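Local coordinates for phenylalanine--tRNA ligase beta subunit (Pyrococcus horikoshii, PDB 2CXI), which is represented here by an N-terminal fragment and, in the tetramer with the alpha subunit, attaches L-phenylalanine to its tRNA at the expense of ATP, at residues Ala107-Leu112 / Val249-Leu254; Gly259-Val264 / Glu274-Thr279; Phe283-Asp288 / Met333-Ile338; Glu305-Met310 / Glu340-Ala345. One frame throughout, in Å; residues are numbered along the deposited sequence. Where two conformers were deposited one is given.

Interaction 1 (Ala107-Leu112 / Val249-Leu254); sequences AIVEGL and VMVTAL
A107 and V251 meet through single methyl groups: A107 CB and V251 CG1 lie 3.5 Å apart, closer than two methyls normally sit. V251 can offer that methyl because its CG1 stands anti to the carbonyl carbon (chi1 -53°), beside its own backbone N. The same CG1 also lies 4.1 Å from V109 CG2, touching two alternate residues of the strand. V109 divides its branches between two helical partners. While CG2 faces V251 and the CD1 methyl of L254, CG1 rests 3.8 Å from L254 CB. Past the strand end, L112 adds its CD1, 4.2 Å from L254 CD1, and its CD2, 3.8 Å from the L254 carbonyl O.

This row of contacts is possible because strand 107-110 and helix 249-254 run almost parallel, their axes 7° apart and 9.3 Å distant at closest approach. I108 points away from the helix and touches F147 and F232. In the next shell V231, on the neighbouring strand 231-237, touches V109, L112 and L254, while M122 of helix 116-133 also reaches L254. Helix 240-255 is thus packed between a face of the large mixed sheet of the B3/4 domain and a second helix. No hydrogen bond crosses between the two segments, and the side chains that meet are all aliphatic and buried, so their attachment rests on shape and exclusion of water.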
loop_
_atom_site.group_PDB
_atom_site.type_symbol
_atom_site.label_atom_id
_atom_site.label_comp_id
_atom_site.label_asym_id
_atom_site.label_seq_id
_atom_site.Cartn_x
_atom_site.Cartn_y
_atom_site.Cartn_z
ATOM N N ALA A 107 5.137 -14.309 -15.810
ATOM C CA ALA A 107 4.758 -15.408 -14.941
ATOM C C ALA A 107 5.781 -15.567 -13.822
ATOM O O ALA A 107 6.942 -15.136 -13.924
ATOM C CB ALA A 107 4.587 -16.717 -15.759
ATOM N N ILE A 108 5.322 -16.195 -12.752
ATOM C CA ILE A 108 6.201 -16.654 -11.706
ATOM C C ILE A 108 6.084 -18.165 -11.650
ATOM O O ILE A 108 4.999 -18.716 -11.704
ATOM C CB ILE A 108 5.823 -16.002 -10.341
ATOM C CG1 ILE A 108 6.062 -14.500 -10.412
ATOM C CG2 ILE A 108 6.615 -16.656 -9.144
ATOM C CD1 ILE A 108 5.265 -13.695 -9.348
ATOM N N VAL A 109 7.212 -18.832 -11.530
ATOM C CA VAL A 109 7.202 -20.288 -11.300
ATOM C C VAL A 109 7.952 -20.568 -9.976
ATOM O O VAL A 109 9.141 -20.225 -9.849
ATOM C CB VAL A 109 7.844 -21.053 -12.461
ATOM C CG1 VAL A 109 7.749 -22.582 -12.240
ATOM C CG2 VAL A 109 7.172 -20.715 -13.774
ATOM N N GLU A 110 7.260 -21.173 -8.993
ATOM C CA GLU A 110 7.849 -21.340 -7.637
ATOM C C GLU A 110 8.286 -22.771 -7.379
ATOM O O GLU A 110 7.788 -23.676 -8.033
ATOM C CB GLU A 110 6.825 -20.960 -6.549
ATOM C CG GLU A 110 6.493 -19.482 -6.604
ATOM C CD GLU A 110 5.506 -19.053 -5.533
ATOM O OE1 GLU A 110 4.727 -19.894 -5.089
ATOM O OE2 GLU A 110 5.508 -17.864 -5.156
ATOM N N GLY A 111 9.189 -22.962 -6.407
ATOM C CA GLY A 111 9.482 -24.302 -5.834
ATOM C C GLY A 111 10.389 -25.136 -6.717
ATOM O O GLY A 111 10.325 -26.372 -6.709
ATOM N N LEU A 112 11.239 -24.463 -7.487
ATOM C CA LEU A 112 12.131 -25.171 -8.372
ATOM C C LEU A 112 13.362 -25.587 -7.572
ATOM O O LEU A 112 13.787 -24.885 -6.652
ATOM C CB LEU A 112 12.525 -24.286 -9.556
ATOM C CG LEU A 112 11.371 -24.052 -10.566
ATOM C CD1 LEU A 112 11.674 -22.836 -11.424
ATOM C CD2 LEU A 112 11.094 -25.277 -11.451
ATOM N N VAL A 249 5.005 -21.921 -23.310
ATOM C CA VAL A 249 6.063 -22.912 -23.486
ATOM C C VAL A 249 7.047 -22.882 -22.271
ATOM O O VAL A 249 7.342 -23.918 -21.681
ATOM C CB VAL A 249 6.776 -22.709 -24.860
ATOM C CG1 VAL A 249 8.096 -23.517 -24.926
ATOM C CG2 VAL A 249 5.811 -23.082 -26.024
HETATM N N MSE A 250 7.530 -21.697 -21.905
HETATM C CA MSE A 250 8.487 -21.534 -20.777
HETATM C C MSE A 250 7.933 -22.098 -19.473
HETATM O O MSE A 250 8.621 -22.849 -18.781
HETATM C CB MSE A 250 8.861 -20.057 -20.534
HETATM C CG MSE A 250 9.692 -19.385 -21.621
HETATM SE SE MSE A 250 11.495 -20.286 -21.928
HETATM C CE MSE A 250 12.011 -20.671 -20.136
ATOM N N VAL A 251 6.723 -21.680 -19.091
ATOM C CA VAL A 251 6.177 -22.117 -17.795
ATOM C C VAL A 251 5.786 -23.604 -17.747
ATOM O O VAL A 251 5.900 -24.221 -16.700
ATOM C CB VAL A 251 4.955 -21.232 -17.313
ATOM C CG1 VAL A 251 5.323 -19.739 -17.313
ATOM C CG2 VAL A 251 3.705 -21.456 -18.179
ATOM N N THR A 252 5.294 -24.168 -18.860
ATOM C CA THR A 252 4.999 -25.591 -18.871
ATOM C C THR A 252 6.272 -26.434 -18.886
ATOM O O THR A 252 6.284 -27.510 -18.302
ATOM C CB THR A 252 4.009 -26.015 -19.987
ATOM O OG1 THR A 252 4.532 -25.672 -21.276
ATOM C CG2 THR A 252 2.650 -25.216 -19.865
ATOM N N ALA A 253 7.338 -25.941 -19.506
ATOM C CA ALA A 253 8.613 -26.653 -19.380
ATOM C C ALA A 253 9.044 -26.728 -17.896
ATOM O O ALA A 253 9.439 -27.785 -17.399
ATOM C CB ALA A 253 9.682 -25.990 -20.240
ATOM N N LEU A 254 8.939 -25.600 -17.184
ATOM C CA LEU A 254 9.273 -25.551 -15.757
ATOM C C LEU A 254 8.325 -26.352 -14.869
ATOM O O LEU A 254 8.754 -26.973 -13.878
ATOM C CB LEU A 254 9.429 -24.078 -15.284
ATOM C CG LEU A 254 10.591 -23.273 -15.879
ATOM C CD1 LEU A 254 10.617 -21.813 -15.379
ATOM C CD2 LEU A 254 11.963 -23.963 -15.631
#

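Interaction 2 (Gly259-Val264 / Glu274-Thr279); sequences GKIRSV and ETPDLT
In the β-hairpin of strands 260-267 and 272-275, part of the large mixed sheet of the B3/4 region, V264 and T275 form an antiparallel hydrogen-bonded pair. V264 N donates to T275 O at 2.7 Å, and T275 N returns the bond to V264 O at 3.0 Å. T275 O also receives a short CA-H...O contact from S263, so this one carbonyl is approached by two successive residues of the opposite strand. The T275 hydroxyl has its partner elsewhere, in the carbonyl O of Y106 on strand 103-110.

The second strand ends with T275, and P276, joined by a cis peptide bond, follows. Its ring meets the CG2 branch of I261, with P276 CG 3.6 Å from I261 CG2; L247 and N248 of helix 240-255 also touch the proline. The other branch of I261 reaches L278 tip to tip, CD1 to CD1 at 3.8 Å, and so the chain leaving the hairpin remains packed on strand 260-267 after the backbone pairing has stopped. Farther along, D277 OD1 accepts from the backbone N and the hydroxyl of T279, the former bond closing an Asx turn.

A polar link completes the hairpin. The E274 side chain leaves with CG anti to the backbone N (chi1 179°) and continues extended, its CG passing S263 CB. At its end the S263 hydroxyl OG donates to E274 OE2 at 2.7 Å, meeting the anti lone pair, on the side away from OE1.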
loop_
_atom_site.group_PDB
_atom_site.type_symbol
_atom_site.label_atom_id
_atom_site.label_comp_id
_atom_site.label_asym_id
_atom_site.label_seq_id
_atom_site.Cartn_x
_atom_site.Cartn_y
_atom_site.Cartn_z
ATOM N N GLY A 259 7.910 -27.213 -10.970
ATOM C CA GLY A 259 7.537 -25.800 -10.751
ATOM C C GLY A 259 6.041 -25.569 -10.579
ATOM O O GLY A 259 5.201 -26.164 -11.276
ATOM N N LYS A 260 5.688 -24.680 -9.660
ATOM C CA LYS A 260 4.273 -24.302 -9.446
ATOM C C LYS A 260 4.028 -22.950 -10.112
ATOM O O LYS A 260 4.681 -21.971 -9.782
ATOM C CB LYS A 260 3.929 -24.337 -7.935
ATOM C CG LYS A 260 4.183 -25.782 -7.356
ATOM C CD LYS A 260 3.937 -25.878 -5.852
ATOM C CE LYS A 260 4.208 -27.326 -5.353
ATOM N NZ LYS A 260 4.798 -27.305 -3.948
ATOM N N ILE A 261 3.121 -22.920 -11.086
ATOM C CA ILE A 261 2.981 -21.756 -11.969
ATOM C C ILE A 261 2.027 -20.772 -11.299
ATOM O O ILE A 261 0.938 -21.152 -10.854
ATOM C CB ILE A 261 2.381 -22.171 -13.318
ATOM C CG1 ILE A 261 3.277 -23.187 -14.015
ATOM C CG2 ILE A 261 2.124 -20.922 -14.216
ATOM C CD1 ILE A 261 2.624 -23.784 -15.297
ATOM N N ARG A 262 2.442 -19.516 -11.232
ATOM C CA ARG A 262 1.671 -18.482 -10.544
ATOM C C ARG A 262 1.429 -17.387 -11.546
ATOM O O ARG A 262 2.377 -16.971 -12.235
ATOM C CB ARG A 262 2.474 -17.944 -9.357
ATOM C CG ARG A 262 2.781 -18.998 -8.277
ATOM C CD ARG A 262 1.495 -19.620 -7.746
ATOM N NE ARG A 262 1.659 -20.655 -6.738
ATOM C CZ ARG A 262 1.220 -21.908 -6.865
ATOM N NH1 ARG A 262 0.614 -22.323 -7.997
ATOM N NH2 ARG A 262 1.397 -22.751 -5.865
ATOM N N SER A 263 0.185 -16.918 -11.653
ATOM C CA SER A 263 -0.150 -15.888 -12.608
ATOM C C SER A 263 0.139 -14.507 -12.032
ATOM O O SER A 263 0.206 -14.329 -10.813
ATOM C CB SER A 263 -1.613 -15.971 -13.047
ATOM O OG SER A 263 -2.487 -15.712 -11.983
ATOM N N VAL A 264 0.326 -13.538 -12.918
ATOM C CA VAL A 264 0.514 -12.171 -12.481
ATOM C C VAL A 264 -0.534 -11.309 -13.207
ATOM O O VAL A 264 -1.065 -11.708 -14.272
ATOM C CB VAL A 264 2.002 -11.638 -12.600
ATOM C CG1 VAL A 264 3.079 -12.754 -12.535
ATOM C CG2 VAL A 264 2.217 -10.733 -13.743
ATOM N N GLU A 274 -4.538 -11.411 -17.098
ATOM C CA GLU A 274 -3.904 -12.267 -16.127
ATOM C C GLU A 274 -3.057 -13.259 -16.904
ATOM O O GLU A 274 -3.591 -14.016 -17.728
ATOM C CB GLU A 274 -4.963 -13.003 -15.315
ATOM C CG GLU A 274 -4.380 -13.951 -14.278
ATOM C CD GLU A 274 -5.413 -14.893 -13.633
ATOM O OE1 GLU A 274 -6.640 -14.726 -13.876
ATOM O OE2 GLU A 274 -4.999 -15.842 -12.887
ATOM N N THR A 275 -1.746 -13.264 -16.684
ATOM C CA THR A 275 -0.877 -14.226 -17.435
ATOM C C THR A 275 -0.075 -15.146 -16.484
ATOM O O THR A 275 0.222 -14.723 -15.363
ATOM C CB THR A 275 0.086 -13.488 -18.417
ATOM O OG1 THR A 275 0.973 -12.675 -17.679
ATOM C CG2 THR A 275 -0.650 -12.487 -19.330
ATOM N N PRO A 276 0.289 -16.384 -16.879
ATOM C CA PRO A 276 -0.123 -17.025 -18.139
ATOM C C PRO A 276 -1.567 -17.479 -18.099
ATOM O O PRO A 276 -2.152 -17.698 -17.019
ATOM C CB PRO A 276 0.785 -18.279 -18.218
ATOM C CG PRO A 276 0.962 -18.674 -16.710
ATOM C CD PRO A 276 1.069 -17.310 -16.016
ATOM N N ASP A 277 -2.140 -17.619 -19.272
ATOM C CA ASP A 277 -3.460 -18.235 -19.397
ATOM C C ASP A 277 -3.283 -19.589 -20.042
ATOM O O ASP A 277 -3.023 -19.663 -21.242
ATOM C CB ASP A 277 -4.313 -17.353 -20.288
ATOM C CG ASP A 277 -5.736 -17.906 -20.504
ATOM O OD1 ASP A 277 -6.094 -19.024 -20.041
ATOM O OD2 ASP A 277 -6.547 -17.247 -21.162
ATOM N N LEU A 278 -3.442 -20.662 -19.264
ATOM C CA LEU A 278 -3.212 -21.996 -19.790
ATOM C C LEU A 278 -4.522 -22.754 -20.033
ATOM O O LEU A 278 -4.526 -23.978 -20.073
ATOM C CB LEU A 278 -2.307 -22.765 -18.854
ATOM C CG LEU A 278 -0.875 -22.206 -18.734
ATOM C CD1 LEU A 278 -0.138 -23.105 -17.752
ATOM C CD2 LEU A 278 -0.105 -22.192 -20.071
ATOM N N THR A 279 -5.629 -22.015 -20.200
ATOM C CA THR A 279 -6.899 -22.623 -20.598
ATOM C C THR A 279 -6.699 -23.467 -21.878
ATOM O O THR A 279 -6.196 -22.947 -22.887
ATOM C CB THR A 279 -7.893 -21.499 -20.925
ATOM O OG1 THR A 279 -8.125 -20.729 -19.751
ATOM C CG2 THR A 279 -9.271 -22.057 -21.320
#

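Interaction 3 (Phe283-Asp288 / Met333-Ile338); sequences FEVELD and MHARDI
F283 turns the edge of its ring to the backbone that leads into helix 335-346. The carbonyl O of M333 lies at the ring edge, near its plane, 3.6 Å from F283 CE1, where it meets the weakly positive rim of the aromatic group. F283 CZ approaches the carbonyl C of H334, and on the other flank F283 CD2 is 3.7 Å from I338 CG1, the two side chains crossing obliquely. E284 turns away to a salt bridge with R320.

V285 comes next on the inner face, nearest to A335 along the backbone. Its CG1, between the backbone N and the carbonyl carbon (chi1 72°), is 3.9 Å from I338 CG2, and the two side chains lie alongside, running in opposite senses. V285 CG2 makes a looser contact with A335 CB. Strand 281-286 is an outer strand of the three-stranded antiparallel sheet of the B5 domain, and I338 anchors helix 335-346 on it, also touching L323 of the central strand.

E286 then occupies the N-cap position of helix 287-294, its carboxylate paired with R320. Across the contact, D337, a predicted magnesium ligand, fixes the helix entry: M333 N and H334 N both donate to D337 OD2 at 2.8 Å, from opposite faces of the carboxylate plane.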
loop_
_atom_site.group_PDB
_atom_site.type_symbol
_atom_site.label_atom_id
_atom_site.label_comp_id
_atom_site.label_asym_id
_atom_site.label_seq_id
_atom_site.Cartn_x
_atom_site.Cartn_y
_atom_site.Cartn_z
ATOM N N PHE A 283 -10.816 -27.472 -30.568
ATOM C CA PHE A 283 -10.996 -27.780 -31.976
ATOM C C PHE A 283 -12.025 -28.907 -32.114
ATOM O O PHE A 283 -12.176 -29.731 -31.229
ATOM C CB PHE A 283 -9.678 -28.245 -32.606
ATOM C CG PHE A 283 -9.568 -27.939 -34.087
ATOM C CD1 PHE A 283 -9.139 -26.676 -34.521
ATOM C CD2 PHE A 283 -9.872 -28.922 -35.046
ATOM C CE1 PHE A 283 -9.030 -26.390 -35.899
ATOM C CE2 PHE A 283 -9.754 -28.640 -36.441
ATOM C CZ PHE A 283 -9.340 -27.387 -36.859
ATOM N N GLU A 284 -12.717 -28.939 -33.250
ATOM C CA GLU A 284 -13.710 -29.976 -33.521
ATOM C C GLU A 284 -13.423 -30.613 -34.864
ATOM O O GLU A 284 -13.160 -29.915 -35.843
ATOM C CB GLU A 284 -15.124 -29.380 -33.532
ATOM C CG GLU A 284 -15.509 -28.657 -32.256
ATOM C CD GLU A 284 -17.021 -28.424 -32.145
ATOM O OE1 GLU A 284 -17.783 -29.093 -32.890
ATOM O OE2 GLU A 284 -17.442 -27.604 -31.298
ATOM N N VAL A 285 -13.452 -31.936 -34.909
ATOM C CA VAL A 285 -13.235 -32.648 -36.166
ATOM C C VAL A 285 -14.240 -33.815 -36.306
ATOM O O VAL A 285 -14.562 -34.500 -35.337
ATOM C CB VAL A 285 -11.744 -33.153 -36.316
ATOM C CG1 VAL A 285 -11.462 -34.304 -35.376
ATOM C CG2 VAL A 285 -11.421 -33.516 -37.780
ATOM N N GLU A 286 -14.705 -34.037 -37.525
ATOM C CA GLU A 286 -15.552 -35.210 -37.841
ATOM C C GLU A 286 -14.647 -36.430 -37.948
ATOM O O GLU A 286 -13.710 -36.413 -38.726
ATOM C CB GLU A 286 -16.238 -34.970 -39.208
ATOM C CG GLU A 286 -17.296 -33.870 -39.170
ATOM C CD GLU A 286 -18.495 -34.277 -38.331
ATOM O OE1 GLU A 286 -18.633 -35.492 -38.021
ATOM O OE2 GLU A 286 -19.293 -33.388 -37.960
ATOM N N LEU A 287 -14.925 -37.497 -37.199
ATOM C CA LEU A 287 -14.044 -38.678 -37.239
ATOM C C LEU A 287 -14.013 -39.373 -38.609
ATOM O O LEU A 287 -13.029 -40.016 -38.978
ATOM C CB LEU A 287 -14.401 -39.663 -36.142
ATOM C CG LEU A 287 -14.140 -39.057 -34.752
ATOM C CD1 LEU A 287 -14.856 -39.835 -33.701
ATOM C CD2 LEU A 287 -12.660 -38.990 -34.440
ATOM N N ASP A 288 -15.085 -39.217 -39.379
ATOM C CA ASP A 288 -15.071 -39.808 -40.716
ATOM C C ASP A 288 -14.129 -39.041 -41.668
ATOM O O ASP A 288 -13.605 -39.632 -42.594
ATOM C CB ASP A 288 -16.479 -40.023 -41.270
ATOM C CG ASP A 288 -16.526 -41.145 -42.309
ATOM O OD1 ASP A 288 -16.318 -42.349 -41.983
ATOM O OD2 ASP A 288 -16.730 -40.888 -43.494
HETATM N N MSE A 333 -4.609 -25.340 -36.988
HETATM C CA MSE A 333 -5.419 -24.359 -37.739
HETATM C C MSE A 333 -6.533 -25.046 -38.537
HETATM O O MSE A 333 -7.654 -24.554 -38.608
HETATM C CB MSE A 333 -4.535 -23.583 -38.719
HETATM C CG MSE A 333 -4.217 -22.142 -38.367
HETATM SE SE MSE A 333 -2.556 -21.518 -39.219
HETATM C CE MSE A 333 -3.133 -19.726 -39.648
ATOM N N HIS A 334 -6.216 -26.207 -39.112
ATOM C CA HIS A 334 -7.125 -26.878 -40.043
ATOM C C HIS A 334 -7.350 -28.345 -39.662
ATOM O O HIS A 334 -6.515 -28.945 -38.989
ATOM C CB HIS A 334 -6.529 -26.815 -41.460
ATOM C CG HIS A 334 -6.229 -25.427 -41.935
ATOM N ND1 HIS A 334 -7.192 -24.446 -42.006
ATOM C CD2 HIS A 334 -5.070 -24.853 -42.345
ATOM C CE1 HIS A 334 -6.648 -23.325 -42.444
ATOM N NE2 HIS A 334 -5.363 -23.546 -42.669
ATOM N N ALA A 335 -8.452 -28.929 -40.140
ATOM C CA ALA A 335 -8.719 -30.370 -39.948
ATOM C C ALA A 335 -7.525 -31.269 -40.341
ATOM O O ALA A 335 -7.237 -32.291 -39.660
ATOM C CB ALA A 335 -9.994 -30.795 -40.663
ATOM N N ARG A 336 -6.795 -30.878 -41.387
ATOM C CA ARG A 336 -5.626 -31.692 -41.805
ATOM C C ARG A 336 -4.511 -31.731 -40.704
ATOM O O ARG A 336 -3.657 -32.610 -40.721
ATOM C CB ARG A 336 -5.037 -31.212 -43.126
ATOM C CG ARG A 336 -4.318 -29.847 -43.008
ATOM C CD ARG A 336 -3.494 -29.450 -44.202
ATOM N NE ARG A 336 -3.164 -28.013 -44.201
ATOM C CZ ARG A 336 -2.763 -27.355 -45.281
ATOM N NH1 ARG A 336 -2.686 -27.968 -46.469
ATOM N NH2 ARG A 336 -2.452 -26.071 -45.183
ATOM N N ASP A 337 -4.507 -30.757 -39.791
ATOM C CA ASP A 337 -3.549 -30.765 -38.659
ATOM C C ASP A 337 -3.898 -31.862 -37.628
ATOM O O ASP A 337 -2.994 -32.472 -37.070
ATOM C CB ASP A 337 -3.442 -29.393 -37.956
ATOM C CG ASP A 337 -3.066 -28.273 -38.892
ATOM O OD1 ASP A 337 -2.197 -28.479 -39.761
ATOM O OD2 ASP A 337 -3.593 -27.141 -38.836
ATOM N N ILE A 338 -5.203 -32.073 -37.366
ATOM C CA ILE A 338 -5.635 -33.189 -36.532
ATOM C C ILE A 338 -5.259 -34.503 -37.210
ATOM O O ILE A 338 -4.767 -35.435 -36.562
ATOM C CB ILE A 338 -7.153 -33.149 -36.256
ATOM C CG1 ILE A 338 -7.601 -31.728 -35.805
ATOM C CG2 ILE A 338 -7.518 -34.202 -35.212
ATOM C CD1 ILE A 338 -6.767 -31.145 -34.553
#

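Interaction 4 (Glu305-Met310 / Glu340-Ala345); sequences ELLEKM and EDVLIA
The carboxylate of D341 has the CE methyl of M310, a selenomethionine, above its plane on the OD1 side, with M310 CE 3.7 Å from D341 OD1. Its other oxygen, OD2, is held by a salt bridge from R329 and a hydrogen bond with Y312. M310 gets there by a chain bent at both chi2 (-59°) and chi3 (-69°), which wraps it over helix 340-345. On the way M310 CG passes 3.5 Å from A345 CB, and at the tip CE meets I344 CG2.

A345 is the small residue at the closest backbone approach, its CB only 3.4 Å from L306 O. Beside it, V342 CG1 faces L306 CD1, while V342 CG2 is 3.5 Å from L307 CD2. At the outer edge of the contact a water accepts from K309 NZ and donates to A345 O, a bridge between the helices.

The axes of 305-309 and 340-345 cross at 91°, 8.6 Å apart at closest approach. Such perpendicular helix packing beside a small sheet suits the helix-turn-helix clan to which the B5 domain belongs, and here it places M310 against D341, a predicted magnesium ligand of a site shared with the alpha subunit.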
loop_
_atom_site.group_PDB
_atom_site.type_symbol
_atom_site.label_atom_id
_atom_site.label_comp_id
_atom_site.label_asym_id
_atom_site.label_seq_id
_atom_site.Cartn_x
_atom_site.Cartn_y
_atom_site.Cartn_z
ATOM N N GLU A 305 -8.013 -42.951 -28.920
ATOM C CA GLU A 305 -6.821 -43.426 -28.237
ATOM C C GLU A 305 -5.552 -42.842 -28.853
ATOM O O GLU A 305 -4.608 -42.547 -28.142
ATOM C CB GLU A 305 -6.712 -44.938 -28.331
ATOM C CG GLU A 305 -7.764 -45.722 -27.549
ATOM C CD GLU A 305 -7.475 -47.203 -27.609
ATOM O OE1 GLU A 305 -8.295 -47.980 -28.184
ATOM O OE2 GLU A 305 -6.392 -47.587 -27.106
ATOM N N LEU A 306 -5.516 -42.725 -30.170
ATOM C CA LEU A 306 -4.348 -42.127 -30.838
ATOM C C LEU A 306 -4.214 -40.635 -30.489
ATOM O O LEU A 306 -3.118 -40.169 -30.173
ATOM C CB LEU A 306 -4.433 -42.317 -32.347
ATOM C CG LEU A 306 -4.242 -43.755 -32.874
ATOM C CD1 LEU A 306 -4.403 -43.741 -34.371
ATOM C CD2 LEU A 306 -2.886 -44.404 -32.491
ATOM N N LEU A 307 -5.327 -39.898 -30.535
ATOM C CA LEU A 307 -5.298 -38.472 -30.184
ATOM C C LEU A 307 -4.971 -38.217 -28.703
ATOM O O LEU A 307 -4.333 -37.223 -28.373
ATOM C CB LEU A 307 -6.633 -37.822 -30.539
ATOM C CG LEU A 307 -6.919 -37.690 -32.042
ATOM C CD1 LEU A 307 -8.368 -37.244 -32.189
ATOM C CD2 LEU A 307 -5.987 -36.695 -32.716
ATOM N N GLU A 308 -5.390 -39.123 -27.813
ATOM C CA GLU A 308 -4.953 -39.031 -26.411
ATOM C C GLU A 308 -3.431 -39.185 -26.209
ATOM O O GLU A 308 -2.888 -38.542 -25.334
ATOM C CB GLU A 308 -5.756 -39.974 -25.504
ATOM C CG GLU A 308 -7.221 -39.571 -25.405
ATOM C CD GLU A 308 -8.052 -40.519 -24.551
ATOM O OE1 GLU A 308 -7.724 -41.714 -24.503
ATOM O OE2 GLU A 308 -9.050 -40.057 -23.955
ATOM N N LYS A 309 -2.760 -40.021 -27.019
ATOM C CA LYS A 309 -1.294 -40.093 -27.034
ATOM C C LYS A 309 -0.633 -38.819 -27.553
ATOM O O LYS A 309 0.540 -38.639 -27.350
ATOM C CB LYS A 309 -0.800 -41.265 -27.911
ATOM C CG LYS A 309 -1.065 -42.645 -27.344
ATOM C CD LYS A 309 -0.714 -43.733 -28.364
ATOM C CE LYS A 309 -1.153 -45.110 -27.830
ATOM N NZ LYS A 309 -0.569 -46.219 -28.661
HETATM N N MSE A 310 -1.391 -37.972 -28.249
HETATM C CA MSE A 310 -0.897 -36.711 -28.838
HETATM C C MSE A 310 -1.296 -35.517 -27.967
HETATM O O MSE A 310 -1.157 -34.357 -28.359
HETATM C CB MSE A 310 -1.400 -36.558 -30.269
HETATM C CG MSE A 310 -0.967 -37.713 -31.162
HETATM SE SE MSE A 310 1.060 -37.812 -31.189
HETATM C CE MSE A 310 1.494 -36.139 -32.196
ATOM N N GLU A 340 -2.855 -35.092 -39.306
ATOM C CA GLU A 340 -1.400 -35.311 -39.181
ATOM C C GLU A 340 -1.032 -35.943 -37.846
ATOM O O GLU A 340 -0.226 -36.861 -37.780
ATOM C CB GLU A 340 -0.635 -33.985 -39.358
ATOM C CG GLU A 340 0.839 -34.137 -39.711
ATOM C CD GLU A 340 1.037 -34.763 -41.096
ATOM O OE1 GLU A 340 0.122 -34.681 -41.951
ATOM O OE2 GLU A 340 2.113 -35.328 -41.357
ATOM N N ASP A 341 -1.640 -35.467 -36.764
ATOM C CA ASP A 341 -1.288 -36.010 -35.430
ATOM C C ASP A 341 -1.745 -37.461 -35.281
ATOM O O ASP A 341 -1.084 -38.262 -34.633
ATOM C CB ASP A 341 -1.890 -35.152 -34.301
ATOM C CG ASP A 341 -1.122 -33.856 -34.066
ATOM O OD1 ASP A 341 0.009 -33.727 -34.579
ATOM O OD2 ASP A 341 -1.576 -32.935 -33.347
ATOM N N VAL A 342 -2.902 -37.788 -35.851
ATOM C CA VAL A 342 -3.369 -39.209 -35.908
ATOM C C VAL A 342 -2.352 -40.105 -36.639
ATOM O O VAL A 342 -2.030 -41.227 -36.167
ATOM C CB VAL A 342 -4.788 -39.322 -36.544
ATOM C CG1 VAL A 342 -5.212 -40.807 -36.733
ATOM C CG2 VAL A 342 -5.824 -38.622 -35.658
ATOM N N LEU A 343 -1.847 -39.610 -37.779
ATOM C CA LEU A 343 -0.884 -40.365 -38.582
ATOM C C LEU A 343 0.403 -40.540 -37.809
ATOM O O LEU A 343 0.958 -41.619 -37.783
ATOM C CB LEU A 343 -0.611 -39.687 -39.943
ATOM C CG LEU A 343 -1.771 -39.614 -40.929
ATOM C CD1 LEU A 343 -1.413 -38.787 -42.182
ATOM C CD2 LEU A 343 -2.287 -41.010 -41.337
ATOM N N ILE A 344 0.846 -39.484 -37.128
ATOM C CA ILE A 344 2.032 -39.564 -36.291
ATOM C C ILE A 344 1.886 -40.600 -35.182
ATOM O O ILE A 344 2.765 -41.453 -35.006
ATOM C CB ILE A 344 2.368 -38.171 -35.673
ATOM C CG1 ILE A 344 2.766 -37.157 -36.761
ATOM C CG2 ILE A 344 3.453 -38.339 -34.610
ATOM C CD1 ILE A 344 2.930 -35.719 -36.206
ATOM N N ALA A 345 0.782 -40.514 -34.431
ATOM C CA ALA A 345 0.495 -41.410 -33.285
ATOM C C ALA A 345 0.344 -42.862 -33.698
ATOM O O ALA A 345 0.701 -43.773 -32.931
ATOM C CB ALA A 345 -0.752 -40.966 -32.542
HETATM O O HOH W 1 0.086 -46.024 -31.600
#

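The four contacts fall into two pairs, one in each of two domains. Interactions 1 and 2, centres 9 Å apart, share the mixed B3/4 sheet: their strands 103-110 and 260-267 are neighbours, and helix 240-255 leads straight into the latter. Interactions 3 and 4, centres 12 Å apart, lie in the B5 domain, both use helix 335-346, and touch where I338 meets L307. Between the pairs the centres are 27 to 30 Å apart. Along the chain interaction 1 closes before interaction 2 opens; the segments of interactions 2 and 3 adjoin in the sequence, and those of 3 and 4 alternate. The two pairs do not touch each other, and the predicted magnesium ligands all lie in the B5 range.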